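Long-range contacts in heme-binding protein A (Haemophilus parasuis 29755, PDB 3TPA), which probably binds glutathione in the periplasm as the solute-binding component of an ABC transporter, although it is named for heme: residues Y233-K237 / M255-I261; C241-P247 / V488-V494. The protein carries 1 engineered substitution. One frame throughout, in Å; residues are numbered along the deposited sequence.

Contact 1 (Y233-K237 / M255-I261)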
loop_
_atom_site.group_PDB
_atom_site.type_symbol
_atom_site.label_atom_id
_atom_site.label_comp_id
_atom_site.label_asym_id
_atom_site.label_seq_id
_atom_site.Cartn_x
_atom_site.Cartn_y
_atom_site.Cartn_z
ATOM N N TYR A 233 2.083 23.189 8.089
ATOM C CA TYR A 233 1.778 23.171 9.524
ATOM C C TYR A 233 1.209 24.522 9.988
ATOM O O TYR A 233 0.114 24.585 10.550
ATOM C CB TYR A 233 3.036 22.833 10.323
ATOM C CG TYR A 233 2.897 22.845 11.838
ATOM C CD1 TYR A 233 1.668 22.634 12.469
ATOM C CD2 TYR A 233 4.012 23.054 12.638
ATOM C CE1 TYR A 233 1.566 22.640 13.860
ATOM C CE2 TYR A 233 3.922 23.061 14.016
ATOM C CZ TYR A 233 2.708 22.856 14.626
ATOM O OH TYR A 233 2.671 22.881 16.003
ATOM N N ALA A 234 1.955 25.595 9.732
ATOM C CA ALA A 234 1.557 26.945 10.158
ATOM C C ALA A 234 0.140 27.268 9.692
ATOM O O ALA A 234 -0.675 27.762 10.463
ATOM C CB ALA A 234 2.526 27.982 9.607
ATOM N N LYS A 235 -0.149 26.962 8.430
ATOM C CA LYS A 235 -1.450 27.309 7.862
ATOM C C LYS A 235 -2.565 26.474 8.457
ATOM O O LYS A 235 -3.706 26.921 8.545
ATOM C CB LYS A 235 -1.448 27.199 6.332
ATOM C CG LYS A 235 -0.776 28.385 5.656
ATOM C CD LYS A 235 -0.720 28.241 4.148
ATOM C CE LYS A 235 -1.889 28.942 3.493
ATOM N NZ LYS A 235 -1.781 30.413 3.669
ATOM N N LEU A 236 -2.228 25.252 8.856
ATOM C CA LEU A 236 -3.202 24.338 9.451
ATOM C C LEU A 236 -3.661 24.910 10.791
ATOM O O LEU A 236 -4.854 25.014 11.054
ATOM C CB LEU A 236 -2.589 22.943 9.635
ATOM C CG LEU A 236 -3.482 21.813 10.145
ATOM C CD1 LEU A 236 -4.498 21.419 9.089
ATOM C CD2 LEU A 236 -2.627 20.617 10.526
ATOM N N LYS A 237 -2.703 25.288 11.632
ATOM C CA LYS A 237 -3.019 25.993 12.880
ATOM C C LYS A 237 -3.884 27.213 12.600
ATOM O O LYS A 237 -4.895 27.438 13.260
ATOM C CB LYS A 237 -1.744 26.417 13.619
ATOM C CG LYS A 237 -1.014 25.262 14.260
ATOM C CD LYS A 237 0.049 25.728 15.239
ATOM C CE LYS A 237 1.295 26.207 14.511
ATOM N NZ LYS A 237 2.390 26.565 15.457
ATOM N N MET A 255 2.273 19.165 17.352
ATOM C CA MET A 255 0.928 19.053 16.770
ATOM C C MET A 255 0.011 18.318 17.741
ATOM O O MET A 255 -1.170 18.619 17.835
ATOM C CB MET A 255 0.925 18.313 15.423
ATOM C CG MET A 255 1.470 19.065 14.236
ATOM S SD MET A 255 1.464 18.043 12.728
ATOM C CE MET A 255 2.171 19.200 11.548
ATOM N N LYS A 256 0.562 17.335 18.447
ATOM C CA LYS A 256 -0.201 16.585 19.439
ATOM C C LYS A 256 -0.668 17.466 20.609
ATOM O O LYS A 256 -1.544 17.074 21.373
ATOM C CB LYS A 256 0.617 15.400 19.957
ATOM C CG LYS A 256 0.626 14.174 19.013
ATOM C CD LYS A 256 1.683 13.155 19.429
ATOM C CE LYS A 256 1.710 11.944 18.509
ATOM N NZ LYS A 256 2.783 10.985 18.929
ATOM N N LYS A 257 -0.078 18.649 20.745
ATOM C CA LYS A 257 -0.436 19.573 21.824
ATOM C C LYS A 257 -1.267 20.753 21.332
ATOM O O LYS A 257 -1.787 21.528 22.137
ATOM C CB LYS A 257 0.820 20.100 22.522
ATOM C CG LYS A 257 1.675 19.017 23.184
ATOM C CD LYS A 257 3.013 19.584 23.627
ATOM C CE LYS A 257 3.856 18.539 24.334
ATOM N NZ LYS A 257 5.237 19.033 24.589
ATOM N N ASP A 258 -1.381 20.897 20.016
ATOM C CA ASP A 258 -2.065 22.047 19.432
ATOM C C ASP A 258 -3.576 21.892 19.444
ATOM O O ASP A 258 -4.096 20.950 18.857
ATOM C CB ASP A 258 -1.600 22.274 17.992
ATOM C CG ASP A 258 -0.182 22.795 17.909
ATOM O OD1 ASP A 258 0.263 23.472 18.859
ATOM O OD2 ASP A 258 0.485 22.538 16.887
ATOM N N PRO A 259 -4.285 22.833 20.097
ATOM C CA PRO A 259 -5.751 22.797 20.182
ATOM C C PRO A 259 -6.409 22.824 18.818
ATOM O O PRO A 259 -7.484 22.243 18.654
ATOM C CB PRO A 259 -6.100 24.092 20.930
ATOM C CG PRO A 259 -4.874 24.423 21.709
ATOM C CD PRO A 259 -3.717 23.965 20.851
ATOM N N GLN A 260 -5.784 23.500 17.861
ATOM C CA GLN A 260 -6.384 23.674 16.534
ATOM C C GLN A 260 -6.295 22.416 15.676
ATOM O O GLN A 260 -6.904 22.341 14.617
ATOM C CB GLN A 260 -5.718 24.822 15.777
ATOM C CG GLN A 260 -5.587 26.111 16.569
ATOM C CD GLN A 260 -4.179 26.347 17.075
ATOM O OE1 GLN A 260 -3.529 25.445 17.608
ATOM N NE2 GLN A 260 -3.696 27.571 16.907
ATOM N N ILE A 261 -5.531 21.437 16.143
ATOM C CA ILE A 261 -5.213 20.256 15.343
ATOM C C ILE A 261 -5.741 18.969 15.949
ATOM O O ILE A 261 -5.642 18.727 17.161
ATOM C CB ILE A 261 -3.684 20.138 15.098
ATOM C CG1 ILE A 261 -3.197 21.322 14.248
ATOM C CG2 ILE A 261 -3.340 18.800 14.429
ATOM C CD1 ILE A 261 -1.691 21.505 14.259
HETATM O O HOH W 1 2.405 25.427 18.021
HETATM O O HOH W 2 -5.203 29.698 14.937
#

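Contact 2 (C241-P247 / V488-V494)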
loop_
_atom_site.group_PDB
_atom_site.type_symbol
_atom_site.label_atom_id
_atom_site.label_comp_id
_atom_site.label_asym_id
_atom_site.label_seq_id
_atom_site.Cartn_x
_atom_site.Cartn_y
_atom_site.Cartn_z
ATOM N N CYS A 241 -5.578 25.943 6.116
ATOM C CA CYS A 241 -5.613 24.586 5.582
ATOM C C CYS A 241 -6.506 23.770 6.501
ATOM O O CYS A 241 -6.491 23.962 7.726
ATOM C CB CYS A 241 -4.214 23.970 5.560
ATOM S SG CYS A 241 -3.053 24.672 4.360
ATOM N N ASP A 242 -7.286 22.861 5.923
ATOM C CA ASP A 242 -8.066 21.920 6.732
ATOM C C ASP A 242 -7.362 20.576 6.903
ATOM O O ASP A 242 -7.553 19.899 7.906
ATOM C CB ASP A 242 -9.442 21.717 6.131
ATOM C CG ASP A 242 -10.265 22.972 6.176
ATOM O OD1 ASP A 242 -10.465 23.494 7.289
ATOM O OD2 ASP A 242 -10.687 23.446 5.106
ATOM N N VAL A 243 -6.552 20.194 5.916
ATOM C CA VAL A 243 -5.804 18.941 5.961
ATOM C C VAL A 243 -4.438 19.235 5.369
ATOM O O VAL A 243 -4.343 20.032 4.452
ATOM C CB VAL A 243 -6.456 17.840 5.064
ATOM C CG1 VAL A 243 -5.830 16.454 5.317
ATOM C CG2 VAL A 243 -7.968 17.793 5.229
ATOM N N ILE A 244 -3.389 18.584 5.867
ATOM C CA ILE A 244 -2.087 18.664 5.217
ATOM C C ILE A 244 -1.494 17.276 5.021
ATOM O O ILE A 244 -1.857 16.326 5.719
ATOM C CB ILE A 244 -1.081 19.534 6.017
ATOM C CG1 ILE A 244 -0.747 18.869 7.359
ATOM C CG2 ILE A 244 -1.628 20.949 6.211
ATOM C CD1 ILE A 244 0.464 19.471 8.059
ATOM N N ASP A 245 -0.582 17.158 4.064
ATOM C CA ASP A 245 0.137 15.909 3.872
ATOM C C ASP A 245 1.624 16.089 4.201
ATOM O O ASP A 245 2.083 17.201 4.469
ATOM C CB ASP A 245 -0.078 15.345 2.458
ATOM C CG ASP A 245 0.551 16.193 1.368
ATOM O OD1 ASP A 245 1.016 17.320 1.653
ATOM O OD2 ASP A 245 0.558 15.727 0.204
ATOM N N PHE A 246 2.350 14.975 4.206
ATOM C CA PHE A 246 3.784 14.946 4.520
ATOM C C PHE A 246 4.204 15.963 5.588
ATOM O O PHE A 246 5.066 16.798 5.350
ATOM C CB PHE A 246 4.624 15.097 3.240
ATOM C CG PHE A 246 4.423 13.963 2.247
ATOM C CD1 PHE A 246 5.102 12.765 2.385
ATOM C CD2 PHE A 246 3.533 14.095 1.198
ATOM C CE1 PHE A 246 4.900 11.710 1.474
ATOM C CE2 PHE A 246 3.327 13.050 0.288
ATOM C CZ PHE A 246 4.011 11.859 0.423
ATOM N N PRO A 247 3.602 15.873 6.783
ATOM C CA PRO A 247 4.060 16.711 7.891
ATOM C C PRO A 247 5.501 16.386 8.281
ATOM O O PRO A 247 5.858 15.214 8.351
ATOM C CB PRO A 247 3.128 16.308 9.034
ATOM C CG PRO A 247 2.742 14.887 8.717
ATOM C CD PRO A 247 2.631 14.853 7.217
ATOM N N VAL A 488 -2.354 11.836 9.610
ATOM C CA VAL A 488 -3.194 12.799 8.905
ATOM C C VAL A 488 -3.532 13.954 9.857
ATOM O O VAL A 488 -4.411 13.839 10.719
ATOM C CB VAL A 488 -4.484 12.176 8.354
ATOM C CG1 VAL A 488 -5.383 13.249 7.769
ATOM C CG2 VAL A 488 -4.180 11.125 7.286
ATOM N N PRO A 489 -2.808 15.074 9.720
ATOM C CA PRO A 489 -3.079 16.240 10.573
ATOM C C PRO A 489 -4.288 17.015 10.053
ATOM O O PRO A 489 -4.273 17.506 8.924
ATOM C CB PRO A 489 -1.799 17.079 10.437
ATOM C CG PRO A 489 -0.785 16.174 9.729
ATOM C CD PRO A 489 -1.619 15.277 8.876
ATOM N N LEU A 490 -5.327 17.117 10.871
ATOM C CA LEU A 490 -6.545 17.808 10.477
ATOM C C LEU A 490 -6.797 19.060 11.300
ATOM O O LEU A 490 -6.498 19.100 12.488
ATOM C CB LEU A 490 -7.754 16.899 10.674
ATOM C CG LEU A 490 -7.846 15.599 9.904
ATOM C CD1 LEU A 490 -9.020 14.799 10.434
ATOM C CD2 LEU A 490 -7.987 15.888 8.422
ATOM N N ASN A 491 -7.389 20.071 10.683
ATOM C CA ASN A 491 -7.926 21.173 11.481
ATOM C C ASN A 491 -9.134 20.687 12.279
ATOM O O ASN A 491 -9.857 19.788 11.841
ATOM C CB ASN A 491 -8.315 22.378 10.623
ATOM C CG ASN A 491 -8.650 23.604 11.473
ATOM O OD1 ASN A 491 -9.785 23.766 11.931
ATOM N ND2 ASN A 491 -7.648 24.446 11.722
ATOM N N LYS A 492 -9.343 21.282 13.447
ATOM C CA LYS A 492 -10.368 20.841 14.391
ATOM C C LYS A 492 -11.782 20.897 13.814
ATOM O O LYS A 492 -12.685 20.232 14.316
ATOM C CB LYS A 492 -10.290 21.680 15.676
ATOM C CG LYS A 492 -11.180 21.196 16.819
ATOM C CD LYS A 492 -11.087 22.114 18.041
ATOM C CE LYS A 492 -12.290 23.044 18.134
ATOM N NZ LYS A 492 -12.255 23.928 19.334
ATOM N N ARG A 493 -11.972 21.705 12.774
ATOM C CA ARG A 493 -13.301 21.894 12.171
ATOM C C ARG A 493 -13.795 20.697 11.360
ATOM O O ARG A 493 -14.996 20.533 11.168
ATOM C CB ARG A 493 -13.343 23.158 11.292
ATOM C CG ARG A 493 -12.937 22.956 9.832
ATOM C CD ARG A 493 -12.752 24.277 9.045
ATOM N NE ARG A 493 -13.958 24.736 8.353
ATOM C CZ ARG A 493 -14.017 25.098 7.069
ATOM N NH1 ARG A 493 -12.940 25.055 6.293
ATOM N NH2 ARG A 493 -15.167 25.503 6.549
ATOM N N VAL A 494 -12.884 19.865 10.866
ATOM C CA VAL A 494 -13.301 18.776 9.977
ATOM C C VAL A 494 -13.733 17.540 10.757
ATOM O O VAL A 494 -13.021 17.068 11.636
ATOM C CB VAL A 494 -12.254 18.451 8.863
ATOM C CG1 VAL A 494 -11.040 19.393 8.925
ATOM C CG2 VAL A 494 -11.856 16.972 8.867
#

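Contact 1 (Y233-K237 / M255-I261)
Tyr-233 meets Met-255 in a Met-aromatic contact, where the end of helix 229-237 packs on the last turn of helix 249-255 and the loop that leads on to strand 261-276 of this family 5 extracellular solute-binding protein. The sulfur SD of Met-255 lies 5.0 Å from the centroid of the Tyr-233 ring and 26° off the ring normal. Beyond CG the methionine chain is extended and runs antiparallel to the tyrosine side chain, bringing Met-255 CE to 3.6 Å from Tyr-233 CD1. Lys-237 CE covers one face of the ring, 3.5 Å above its plane and shifted toward the rim; the methionine approaches obliquely from the opposite side of the plane.

Apolar contacts continue at the ring edge, where Ile-261 CD1 sits close to the ring plane, 3.5 Å from Tyr-233 CE1. Leu-236 lies roughly perpendicular to Ile-261; its CG, trans to the backbone N (chi1 -175°), carries Leu-236 CD2 to 3.8 Å from Ile-261 CG1.

Polar contacts gather round Asp-258, which opens a type I turn closed by the bond from Ile-261 N to Asp-258 O. Its carboxylate is nearly coplanar with the tyrosine ring and takes a hydrogen bond from Tyr-233 OH on OD2; the modelled length of 2.4 Å is very short, and its exact value is doubtful. OD1 receives Gln-254 NE2 as well as a water that accepts from Lys-237 NZ, so lysine and aspartate are joined through solvent. A second water donates to Lys-237 O at 2.8 Å and accepts from Gln-260 NE2 at 3.3 Å.

Contact 2 (C241-P247 / V488-V494)
The guanidinium of Arg-493 meets the carboxylate of Asp-242 at its edge, with the two planes turned 48° apart. NH1 straddles both oxygens: it donates to Asp-242 OD1 at 3.1 Å, on the syn side of the carboxylate, and forms a salt bridge with Asp-242 OD2 at 3.0 Å. OD2 also accepts from Val-11 N, so it has a second partner in the backbone of strand 9-14. With chi1 at 88°, Arg-493 CG lies between the backbone N and the carbonyl carbon, and a bend at chi3 turns the head back toward Asp-242.

Between the backbones runs a single antiparallel bridge, Val-243 with Leu-490 as a non-hydrogen-bonded pair. It joins strand 243-244, the edge of the mixed sheet containing strand 9-14, to strand 478-491 of the six-stranded sheet. Asn-491 N donates to Asp-242 O at 2.8 Å, nearly straight; on the other flank Ile-244 N reaches Pro-489 O in a weak bond of 3.4 Å. Beyond the bridge, Asn-491 OD1 accepts Arg-493 N in an Asx turn, while its ND2 is bound by Leu-236 O.

Apolar groups pack beside the bridge. Val-243 and Leu-490 run alongside each other, and Val-243 CG2 lies 3.7 Å from Leu-490 CD2. The Pro-489 ring is set roughly perpendicular to Ile-244, its CG 3.6 Å from Ile-244 CG1, and also touches Pro-247 CG.

Contacts 1 and 2 have centres about 8 Å apart, and their segments alternate along the chain: helix 229-237 leads into strand 243-244, and loop 255-261 precedes the distant return of 488-494. Hydrogen bonds connect them. Besides the bond between Leu-236 and Asn-491, Gln-260 O of contact 1 probably accepts from Lys-492 N of contact 2 at 2.9 Å. Leu-236 CD1 also packs 3.5 Å from Cys-241 O, next to the disulfide with Cys-13. Leu-236 and Met-255 both touch Ile-244 and Pro-489, forming a shared apolar layer. The contact centres lie about 27 Å (contact 1) and 21 Å (contact 2) from the chain's centre.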